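Acyl-ACP thioesterase (Bacteroides thetaiotaomicron, PDB 2ESS) probably hydrolyses fatty acyl-ACP thioesters, releasing free fatty acids in fatty acid biosynthesis. Local coordinates at residues H34-A39 against S112-I117; T83-V88 against G133-Y138; H184-F189 against K197-F202. All coordinates share one frame; numbering follows the deposited sequence.

Contact 1 (H34-A39 against S112-I117); sequences HLLNCA and SVWAMI
Leu36 is the first residue of 34-39 to touch Trp114. Its CD2 methyl lies 3.8 Å from Trp114 CZ2. The neighbouring ring atom Trp114 CH2 is 4.0 Å from the same Leu36 CD2. One branch of the leucine therefore meets the six-membered part of the indole, at a slant to the ring. The first torsion of Leu36 (chi1 -60°) sets CG beside the backbone N, which carries CD2 across to the indole although the CB bond does not aim at the strand. Leu36 also packs on Leu62 of strand 58-69 and on Phe18 of the second subunit. Further along the helix, Ala39 points its CB at the strand. This methyl is 4.3 Å from Trp114 CZ2, again oblique to the ring. Leu36 and Ala39, three residues apart, fall on one flank of the helix.

On the strand, Trp114 donates from NE1 to Ser112 OG at 2.8 Å. The N-H...O angle is 153°, and OG lies 14° out of the indole plane. Ser112 OG is also bonded to Arg95 O, so the serine links the ring to strand 92-100. This bond restrains the rotation of the indole while CZ2 and CH2 of the same ring meet the helix. With an alanine in place of Trp114, a gap is likely to open beside Leu36 and Ala39, and Ser112 OG would lose its indole donor. A bound MPD, probably from the crystallisation liquor, comes within about 3 Å of the Trp114 side chain (nearest atoms) and may mark a pocket. The contact joins helix 28-45 to the antiparallel sheet it packs against, the helix-on-sheet core of a hotdog fold.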
loop_
_atom_site.group_PDB
_atom_site.type_symbol
_atom_site.label_atom_id
_atom_site.label_comp_id
_atom_site.label_asym_id
_atom_site.label_seq_id
_atom_site.Cartn_x
_atom_site.Cartn_y
_atom_site.Cartn_z
ATOM N N HIS A 34 7.042 2.203 5.531
ATOM C CA HIS A 34 7.565 3.479 6.036
ATOM C C HIS A 34 9.028 3.366 6.531
ATOM O O HIS A 34 9.866 4.230 6.232
ATOM C CB HIS A 34 6.667 4.030 7.143
ATOM C CG HIS A 34 5.339 4.528 6.635
ATOM N ND1 HIS A 34 5.223 5.308 5.511
ATOM C CD2 HIS A 34 4.087 4.386 7.121
ATOM C CE1 HIS A 34 3.954 5.620 5.317
ATOM N NE2 HIS A 34 3.243 5.080 6.286
ATOM N N LEU A 35 9.316 2.344 7.322
ATOM C CA LEU A 35 10.689 2.130 7.847
ATOM C C LEU A 35 11.682 2.020 6.703
ATOM O O LEU A 35 12.678 2.721 6.691
ATOM C CB LEU A 35 10.758 0.904 8.768
ATOM C CG LEU A 35 9.816 0.894 9.988
ATOM C CD1 LEU A 35 9.979 -0.436 10.760
ATOM C CD2 LEU A 35 9.981 2.127 10.921
ATOM N N LEU A 36 11.411 1.159 5.715
ATOM C CA LEU A 36 12.338 0.950 4.608
ATOM C C LEU A 36 12.497 2.187 3.727
ATOM O O LEU A 36 13.599 2.522 3.321
ATOM C CB LEU A 36 11.919 -0.288 3.799
ATOM C CG LEU A 36 11.894 -1.589 4.622
ATOM C CD1 LEU A 36 11.550 -2.840 3.740
ATOM C CD2 LEU A 36 13.236 -1.787 5.355
ATOM N N ASN A 37 11.409 2.904 3.471
ATOM C CA ASN A 37 11.497 4.174 2.747
ATOM C C ASN A 37 12.318 5.189 3.526
ATOM O O ASN A 37 13.055 5.983 2.919
ATOM C CB ASN A 37 10.105 4.771 2.483
ATOM C CG ASN A 37 9.333 4.033 1.369
ATOM O OD1 ASN A 37 9.916 3.428 0.492
ATOM N ND2 ASN A 37 8.010 4.129 1.406
ATOM N N CYS A 38 12.177 5.203 4.855
ATOM C CA CYS A 38 12.919 6.178 5.692
ATOM C C CYS A 38 14.452 5.914 5.691
ATOM O O CYS A 38 15.278 6.848 5.634
ATOM C CB CYS A 38 12.384 6.241 7.141
ATOM S SG CYS A 38 10.792 7.070 7.233
ATOM N N ALA A 39 14.786 4.638 5.689
ATOM C CA ALA A 39 16.133 4.180 5.585
ATOM C C ALA A 39 16.759 4.710 4.298
ATOM O O ALA A 39 17.870 5.220 4.296
ATOM C CB ALA A 39 16.136 2.645 5.594
ATOM N N SER A 112 17.155 -3.285 11.678
ATOM C CA SER A 112 17.302 -3.834 10.319
ATOM C C SER A 112 18.777 -4.139 10.076
ATOM O O SER A 112 19.671 -3.478 10.638
ATOM C CB SER A 112 16.743 -2.891 9.253
ATOM O OG SER A 112 17.401 -1.623 9.198
ATOM N N VAL A 113 19.032 -5.184 9.296
ATOM C CA VAL A 113 20.401 -5.654 9.015
ATOM C C VAL A 113 20.484 -5.762 7.496
ATOM O O VAL A 113 19.623 -6.365 6.854
ATOM C CB VAL A 113 20.730 -7.009 9.686
ATOM C CG1 VAL A 113 22.170 -7.516 9.278
ATOM C CG2 VAL A 113 20.505 -6.942 11.234
ATOM N N TRP A 114 21.474 -5.093 6.942
ATOM C CA TRP A 114 21.617 -4.940 5.482
ATOM C C TRP A 114 22.969 -5.471 5.066
ATOM O O TRP A 114 23.975 -5.129 5.684
ATOM C CB TRP A 114 21.544 -3.451 5.089
ATOM C CG TRP A 114 20.258 -2.803 5.467
ATOM C CD1 TRP A 114 19.880 -2.376 6.706
ATOM C CD2 TRP A 114 19.178 -2.526 4.600
ATOM N NE1 TRP A 114 18.630 -1.877 6.651
ATOM C CE2 TRP A 114 18.175 -1.937 5.366
ATOM C CE3 TRP A 114 18.973 -2.688 3.223
ATOM C CZ2 TRP A 114 16.969 -1.503 4.815
ATOM C CZ3 TRP A 114 17.769 -2.286 2.686
ATOM C CH2 TRP A 114 16.789 -1.706 3.478
ATOM N N ALA A 115 23.022 -6.254 3.988
ATOM C CA ALA A 115 24.305 -6.676 3.434
ATOM C C ALA A 115 24.673 -5.730 2.279
ATOM O O ALA A 115 23.816 -5.161 1.657
ATOM C CB ALA A 115 24.261 -8.126 2.921
HETATM N N MSE A 116 25.956 -5.564 2.026
HETATM C CA MSE A 116 26.422 -4.924 0.783
HETATM C C MSE A 116 27.022 -5.977 -0.136
HETATM O O MSE A 116 27.899 -6.700 0.277
HETATM C CB MSE A 116 27.458 -3.867 1.050
HETATM C CG MSE A 116 28.066 -3.386 -0.247
HETATM SE SE MSE A 116 29.034 -1.753 -0.074
HETATM C CE MSE A 116 29.306 -1.703 2.176
ATOM N N ILE A 117 26.540 -6.074 -1.361
ATOM C CA ILE A 117 27.038 -7.100 -2.279
ATOM C C ILE A 117 27.534 -6.474 -3.572
ATOM O O ILE A 117 26.990 -5.455 -4.038
ATOM C CB ILE A 117 25.965 -8.191 -2.605
ATOM C CG1 ILE A 117 24.826 -7.645 -3.442
ATOM C CG2 ILE A 117 25.375 -8.805 -1.319
ATOM C CD1 ILE A 117 24.151 -8.711 -4.259
#

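Contact 2 (T83-V88 against G133-Y138); sequences TWVENV and GSIVDY
Val88 and Ile135 meet with their side chains slanted across each other. A single methyl of the valine does the touching. Val88 CG2 is 3.8 Å from Ile135 CG1 and 3.9 Å from Ile135 CD1. The short branch of the isoleucine also takes part, with Ile135 CG2 4.1 Å from Val88 CG2. The methyl thus sits against both branches of the isoleucine. Ile135 CG1 stands opposite the backbone N (chi1 -168°), which extends the longer branch to the strand. Val85 approaches the same branch less closely, with its CG2 4.4 Å from Ile135 CG1.

The segment 133-138 belongs to the loop between strands 106-118 and 161-164, laid here against strand 78-88. Val85 and Val88 are three residues apart, yet both point to the loop. A classic beta bulge explains this: Glu86 and Asn87 both face Asp94, and the extra residue resets the alternation of the strand. Glu86 points away from the loop and forms a salt bridge with Arg111.

Tyr138 joins through its backbone, while its side chain turns off the strand and packs on Arg46. Its carbonyl comes near the valine, Tyr138 O being 4.0 Å from Val85 CB. A water bridges the two segments. It accepts from Val85 N at 2.9 Å and donates to Tyr138 O at 2.6 Å. The 3-10 turn 136-138 brings this carbonyl round, with Tyr138 N bonded to Ile135 O.

The direct contact is therefore apolar. The single water satisfies a strand N-H and a loop carbonyl together, so the join combines an oily patch with one indirect polar link between backbones.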
loop_
_atom_site.group_PDB
_atom_site.type_symbol
_atom_site.label_atom_id
_atom_site.label_comp_id
_atom_site.label_asym_id
_atom_site.label_seq_id
_atom_site.Cartn_x
_atom_site.Cartn_y
_atom_site.Cartn_z
ATOM N N THR A 83 15.375 7.331 12.330
ATOM C CA THR A 83 16.269 6.274 11.900
ATOM C C THR A 83 17.713 6.767 11.910
ATOM O O THR A 83 17.995 7.961 11.738
ATOM C CB THR A 83 15.858 5.755 10.499
ATOM O OG1 THR A 83 16.664 4.626 10.186
ATOM C CG2 THR A 83 15.965 6.860 9.429
ATOM N N TRP A 84 18.621 5.826 12.113
ATOM C CA TRP A 84 20.022 6.119 12.242
ATOM C C TRP A 84 20.789 4.815 12.047
ATOM O O TRP A 84 20.232 3.722 12.207
ATOM C CB TRP A 84 20.328 6.718 13.636
ATOM C CG TRP A 84 20.040 5.803 14.766
ATOM C CD1 TRP A 84 20.901 4.923 15.352
ATOM C CD2 TRP A 84 18.790 5.654 15.439
ATOM N NE1 TRP A 84 20.258 4.229 16.342
ATOM C CE2 TRP A 84 18.958 4.666 16.417
ATOM C CE3 TRP A 84 17.534 6.258 15.294
ATOM C CZ2 TRP A 84 17.936 4.284 17.267
ATOM C CZ3 TRP A 84 16.522 5.878 16.125
ATOM C CH2 TRP A 84 16.724 4.894 17.104
ATOM N N VAL A 85 22.051 4.960 11.688
ATOM C CA VAL A 85 22.996 3.868 11.572
ATOM C C VAL A 85 23.636 3.598 12.899
ATOM O O VAL A 85 24.253 4.476 13.475
ATOM C CB VAL A 85 24.100 4.187 10.519
ATOM C CG1 VAL A 85 25.154 3.060 10.428
ATOM C CG2 VAL A 85 23.466 4.414 9.156
ATOM N N GLU A 86 23.483 2.369 13.395
ATOM C CA GLU A 86 24.084 1.972 14.667
ATOM C C GLU A 86 25.484 1.419 14.496
ATOM O O GLU A 86 26.378 1.746 15.268
ATOM C CB GLU A 86 23.212 0.941 15.380
ATOM C CG GLU A 86 23.842 0.447 16.641
ATOM C CD GLU A 86 22.966 -0.554 17.365
ATOM O OE1 GLU A 86 22.629 -1.604 16.750
ATOM O OE2 GLU A 86 22.645 -0.281 18.543
ATOM N N ASN A 87 25.671 0.561 13.497
ATOM C CA ASN A 87 26.990 -0.035 13.212
ATOM C C ASN A 87 27.204 -0.254 11.742
ATOM O O ASN A 87 26.280 -0.582 11.026
ATOM C CB ASN A 87 27.123 -1.431 13.856
ATOM C CG ASN A 87 27.436 -1.373 15.348
ATOM O OD1 ASN A 87 26.701 -1.940 16.155
ATOM N ND2 ASN A 87 28.542 -0.700 15.713
ATOM N N VAL A 88 28.456 -0.158 11.330
ATOM C CA VAL A 88 28.870 -0.517 9.992
ATOM C C VAL A 88 29.956 -1.556 10.212
ATOM O O VAL A 88 31.070 -1.227 10.599
ATOM C CB VAL A 88 29.400 0.693 9.175
ATOM C CG1 VAL A 88 29.983 0.232 7.822
ATOM C CG2 VAL A 88 28.257 1.708 8.964
ATOM N N GLY A 133 33.546 6.320 1.495
ATOM C CA GLY A 133 32.204 6.862 1.600
ATOM C C GLY A 133 31.917 7.681 2.846
ATOM O O GLY A 133 32.795 7.978 3.662
ATOM N N SER A 134 30.654 8.029 2.983
ATOM C CA SER A 134 30.222 8.882 4.045
ATOM C C SER A 134 29.556 8.105 5.193
ATOM O O SER A 134 29.266 8.685 6.217
ATOM C CB SER A 134 29.242 9.893 3.459
ATOM O OG SER A 134 28.122 9.248 2.880
ATOM N N ILE A 135 29.289 6.819 5.027
ATOM C CA ILE A 135 28.411 6.130 6.004
ATOM C C ILE A 135 28.988 6.148 7.434
ATOM O O ILE A 135 28.253 6.318 8.398
ATOM C CB ILE A 135 28.012 4.699 5.567
ATOM C CG1 ILE A 135 26.879 4.146 6.453
ATOM C CG2 ILE A 135 29.199 3.756 5.537
ATOM C CD1 ILE A 135 26.189 2.930 5.911
ATOM N N VAL A 136 30.300 5.984 7.551
ATOM C CA VAL A 136 30.935 5.843 8.847
ATOM C C VAL A 136 30.782 7.097 9.670
ATOM O O VAL A 136 30.724 7.016 10.895
ATOM C CB VAL A 136 32.433 5.456 8.736
ATOM C CG1 VAL A 136 33.097 5.610 10.071
ATOM C CG2 VAL A 136 32.571 4.033 8.218
ATOM N N ASP A 137 30.686 8.246 8.993
ATOM C CA ASP A 137 30.473 9.525 9.633
ATOM C C ASP A 137 29.127 9.635 10.363
ATOM O O ASP A 137 28.939 10.527 11.182
ATOM C CB ASP A 137 30.600 10.665 8.608
ATOM C CG ASP A 137 31.944 10.654 7.850
ATOM O OD1 ASP A 137 32.971 10.169 8.371
ATOM O OD2 ASP A 137 31.972 11.132 6.704
ATOM N N TYR A 138 28.194 8.726 10.072
ATOM C CA TYR A 138 26.842 8.804 10.607
ATOM C C TYR A 138 26.519 7.716 11.653
ATOM O O TYR A 138 25.378 7.625 12.132
ATOM C CB TYR A 138 25.834 8.785 9.463
ATOM C CG TYR A 138 25.903 10.057 8.635
ATOM C CD1 TYR A 138 25.239 11.219 9.046
ATOM C CD2 TYR A 138 26.643 10.095 7.466
ATOM C CE1 TYR A 138 25.318 12.383 8.282
ATOM C CE2 TYR A 138 26.756 11.229 6.728
ATOM C CZ TYR A 138 26.084 12.371 7.121
ATOM O OH TYR A 138 26.185 13.488 6.331
HETATM O O HOH W 1 22.908 7.678 11.334
#

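Contact 3 (H184-F189 against K197-F202); sequences HILDLF and KRIRRF
Leu186 supplies all the close packing from 184-189, and its aliphatic partner is Ile199. The two side chains reach out and meet tip to tip. Leu186 CD2 is 3.6 Å from Ile199 CD1, and the other branch, Leu186 CD1, is 4.0 Å from the same atom. The second torsion of Ile199 (chi2 173°) extends CD1 to its full reach, which lets it arrive at both leucine methyls.

The aromatic contact is with Phe202. Leu186 CD2 lies 3.8 Å from Phe202 CE1 and 4.1 Å from Phe202 CD1, oblique to the ring. One methyl thus packs on two strand residues. Ile199 and Phe202 point the same way because Arg200 and Arg201, which both face Ile246, form a classic beta bulge between them.

The backbone bonds within 184-189 are local. Leu188 N bonds to Ile185 O at 3.0 Å, and a type I turn runs from Leu186 to Phe189. Leu186 O accepts a hydrogen bond from Tyr194 OH in helix 191-196.

Met28 of helix 28-45 packs on Leu186, Ile199 and Phe202. Strand 238-247 adds Phe247 against Ile199 and Ser243 against Phe202. This is helix-on-sheet packing in the C-terminal half, consistent with a hotdog fold. It ties the C-terminal part of helix 178-186 to the start of strand 199-206, with helix 191-196 between them in the chain.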
loop_
_atom_site.group_PDB
_atom_site.type_symbol
_atom_site.label_atom_id
_atom_site.label_comp_id
_atom_site.label_asym_id
_atom_site.label_seq_id
_atom_site.Cartn_x
_atom_site.Cartn_y
_atom_site.Cartn_z
ATOM N N HIS A 184 1.276 -11.295 3.256
ATOM C CA HIS A 184 0.833 -12.688 3.099
ATOM C C HIS A 184 1.000 -13.517 4.395
ATOM O O HIS A 184 0.179 -14.341 4.704
ATOM C CB HIS A 184 1.531 -13.351 1.909
ATOM C CG HIS A 184 1.198 -12.709 0.594
ATOM N ND1 HIS A 184 -0.100 -12.524 0.163
ATOM C CD2 HIS A 184 1.993 -12.189 -0.372
ATOM C CE1 HIS A 184 -0.087 -11.914 -1.011
ATOM N NE2 HIS A 184 1.171 -11.706 -1.359
ATOM N N ILE A 185 2.066 -13.278 5.149
ATOM C CA ILE A 185 2.301 -14.009 6.386
ATOM C C ILE A 185 1.219 -13.666 7.409
ATOM O O ILE A 185 0.625 -14.560 8.053
ATOM C CB ILE A 185 3.741 -13.727 6.929
ATOM C CG1 ILE A 185 4.778 -14.394 6.015
ATOM C CG2 ILE A 185 3.919 -14.241 8.362
ATOM C CD1 ILE A 185 6.141 -13.867 6.203
ATOM N N LEU A 186 0.955 -12.370 7.537
ATOM C CA LEU A 186 -0.046 -11.889 8.498
ATOM C C LEU A 186 -1.439 -12.329 8.123
ATOM O O LEU A 186 -2.252 -12.518 9.011
ATOM C CB LEU A 186 0.040 -10.386 8.724
ATOM C CG LEU A 186 1.396 -10.001 9.386
ATOM C CD1 LEU A 186 1.437 -8.532 9.736
ATOM C CD2 LEU A 186 1.708 -10.861 10.639
ATOM N N ASP A 187 -1.690 -12.631 6.843
ATOM C CA ASP A 187 -2.993 -13.242 6.445
ATOM C C ASP A 187 -3.182 -14.690 6.863
ATOM O O ASP A 187 -4.266 -15.192 6.734
ATOM C CB ASP A 187 -3.254 -13.129 4.932
ATOM C CG ASP A 187 -3.571 -11.672 4.481
ATOM O OD1 ASP A 187 -4.069 -10.893 5.317
ATOM O OD2 ASP A 187 -3.334 -11.315 3.295
ATOM N N LEU A 188 -2.149 -15.364 7.365
ATOM C CA LEU A 188 -2.297 -16.725 7.865
ATOM C C LEU A 188 -3.080 -16.797 9.175
ATOM O O LEU A 188 -3.624 -17.844 9.484
ATOM C CB LEU A 188 -0.917 -17.369 8.098
ATOM C CG LEU A 188 -0.065 -17.577 6.848
ATOM C CD1 LEU A 188 1.368 -17.837 7.249
ATOM C CD2 LEU A 188 -0.661 -18.718 5.955
ATOM N N PHE A 189 -3.146 -15.711 9.958
ATOM C CA PHE A 189 -3.645 -15.837 11.333
ATOM C C PHE A 189 -5.128 -15.569 11.444
ATOM O O PHE A 189 -5.633 -14.700 10.760
ATOM C CB PHE A 189 -2.871 -14.942 12.279
ATOM C CG PHE A 189 -1.429 -15.260 12.291
ATOM C CD1 PHE A 189 -0.964 -16.339 13.019
ATOM C CD2 PHE A 189 -0.557 -14.562 11.491
ATOM C CE1 PHE A 189 0.347 -16.669 12.998
ATOM C CE2 PHE A 189 0.770 -14.892 11.450
ATOM C CZ PHE A 189 1.227 -15.939 12.203
ATOM N N LYS A 197 -5.920 -9.915 20.442
ATOM C CA LYS A 197 -4.538 -9.625 20.759
ATOM C C LYS A 197 -3.959 -8.729 19.700
ATOM O O LYS A 197 -4.552 -8.512 18.651
ATOM C CB LYS A 197 -3.723 -10.910 20.823
ATOM C CG LYS A 197 -4.174 -11.903 21.910
ATOM C CD LYS A 197 -3.426 -13.233 21.800
ATOM C CE LYS A 197 -4.063 -14.267 22.696
ATOM N NZ LYS A 197 -3.506 -15.642 22.542
ATOM N N ARG A 198 -2.781 -8.222 19.979
ATOM C CA ARG A 198 -2.039 -7.456 18.988
ATOM C C ARG A 198 -0.655 -8.044 18.869
ATOM O O ARG A 198 -0.174 -8.667 19.806
ATOM C CB ARG A 198 -1.936 -5.997 19.403
ATOM C CG ARG A 198 -1.380 -5.785 20.760
ATOM C CD ARG A 198 -1.404 -4.323 21.121
ATOM N NE ARG A 198 -0.436 -3.617 20.306
ATOM C CZ ARG A 198 0.878 -3.630 20.519
ATOM N NH1 ARG A 198 1.406 -4.293 21.549
ATOM N NH2 ARG A 198 1.661 -2.959 19.689
ATOM N N ILE A 199 -0.010 -7.770 17.733
ATOM C CA ILE A 199 1.340 -8.209 17.497
ATOM C C ILE A 199 2.265 -7.266 18.249
ATOM O O ILE A 199 2.300 -6.079 17.956
ATOM C CB ILE A 199 1.708 -8.179 16.006
ATOM C CG1 ILE A 199 0.789 -9.135 15.236
ATOM C CG2 ILE A 199 3.197 -8.619 15.822
ATOM C CD1 ILE A 199 0.942 -9.071 13.718
ATOM N N ARG A 200 3.036 -7.798 19.186
ATOM C CA ARG A 200 4.028 -7.002 19.900
ATOM C C ARG A 200 5.423 -7.094 19.321
ATOM O O ARG A 200 6.195 -6.141 19.423
ATOM C CB ARG A 200 4.017 -7.301 21.388
ATOM C CG ARG A 200 4.853 -8.428 21.903
ATOM C CD ARG A 200 5.266 -8.122 23.361
ATOM N NE ARG A 200 6.203 -6.984 23.417
ATOM C CZ ARG A 200 5.898 -5.708 23.691
ATOM N NH1 ARG A 200 4.654 -5.314 23.983
ATOM N NH2 ARG A 200 6.870 -4.799 23.685
ATOM N N ARG A 201 5.748 -8.227 18.709
ATOM C CA ARG A 201 7.030 -8.350 18.012
ATOM C C ARG A 201 6.861 -9.108 16.726
ATOM O O ARG A 201 6.148 -10.102 16.676
ATOM C CB ARG A 201 8.076 -9.025 18.886
ATOM C CG ARG A 201 9.467 -9.026 18.193
ATOM C CD ARG A 201 10.527 -9.202 19.125
ATOM N NE ARG A 201 11.781 -9.452 18.416
ATOM C CZ ARG A 201 12.863 -8.685 18.445
ATOM N NH1 ARG A 201 12.876 -7.521 19.121
ATOM N NH2 ARG A 201 13.946 -9.098 17.776
ATOM N N PHE A 202 7.530 -8.622 15.682
ATOM C CA PHE A 202 7.443 -9.174 14.360
ATOM C C PHE A 202 8.830 -9.153 13.717
ATOM O O PHE A 202 9.502 -8.111 13.675
ATOM C CB PHE A 202 6.421 -8.393 13.530
ATOM C CG PHE A 202 6.291 -8.895 12.123
ATOM C CD1 PHE A 202 5.569 -10.039 11.849
ATOM C CD2 PHE A 202 6.926 -8.229 11.085
ATOM C CE1 PHE A 202 5.485 -10.521 10.563
ATOM C CE2 PHE A 202 6.840 -8.691 9.832
ATOM C CZ PHE A 202 6.107 -9.844 9.563
#

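Contacts 1 and 3 are buried, whereas contact 2 is partly buried and lies farthest from the centre of the chain. All three reach the same antiparallel sheet. Contacts 1 and 3 each set a helix on a strand, in the N-terminal and C-terminal hotdog-type halves respectively. Contact 2 instead fastens a loop to strand 78-88. It touches contact 1, where Cys38 O lies 3.9 Å from Thr83 CG2. Contact 3 stands apart, its centre about 31 Å from that of contact 2. Apolar packing dominates throughout. An indole hydrogen bond orients the ring in contact 1, a bridging water joins the segments in contact 2, and beta bulges shape contacts 2 and 3.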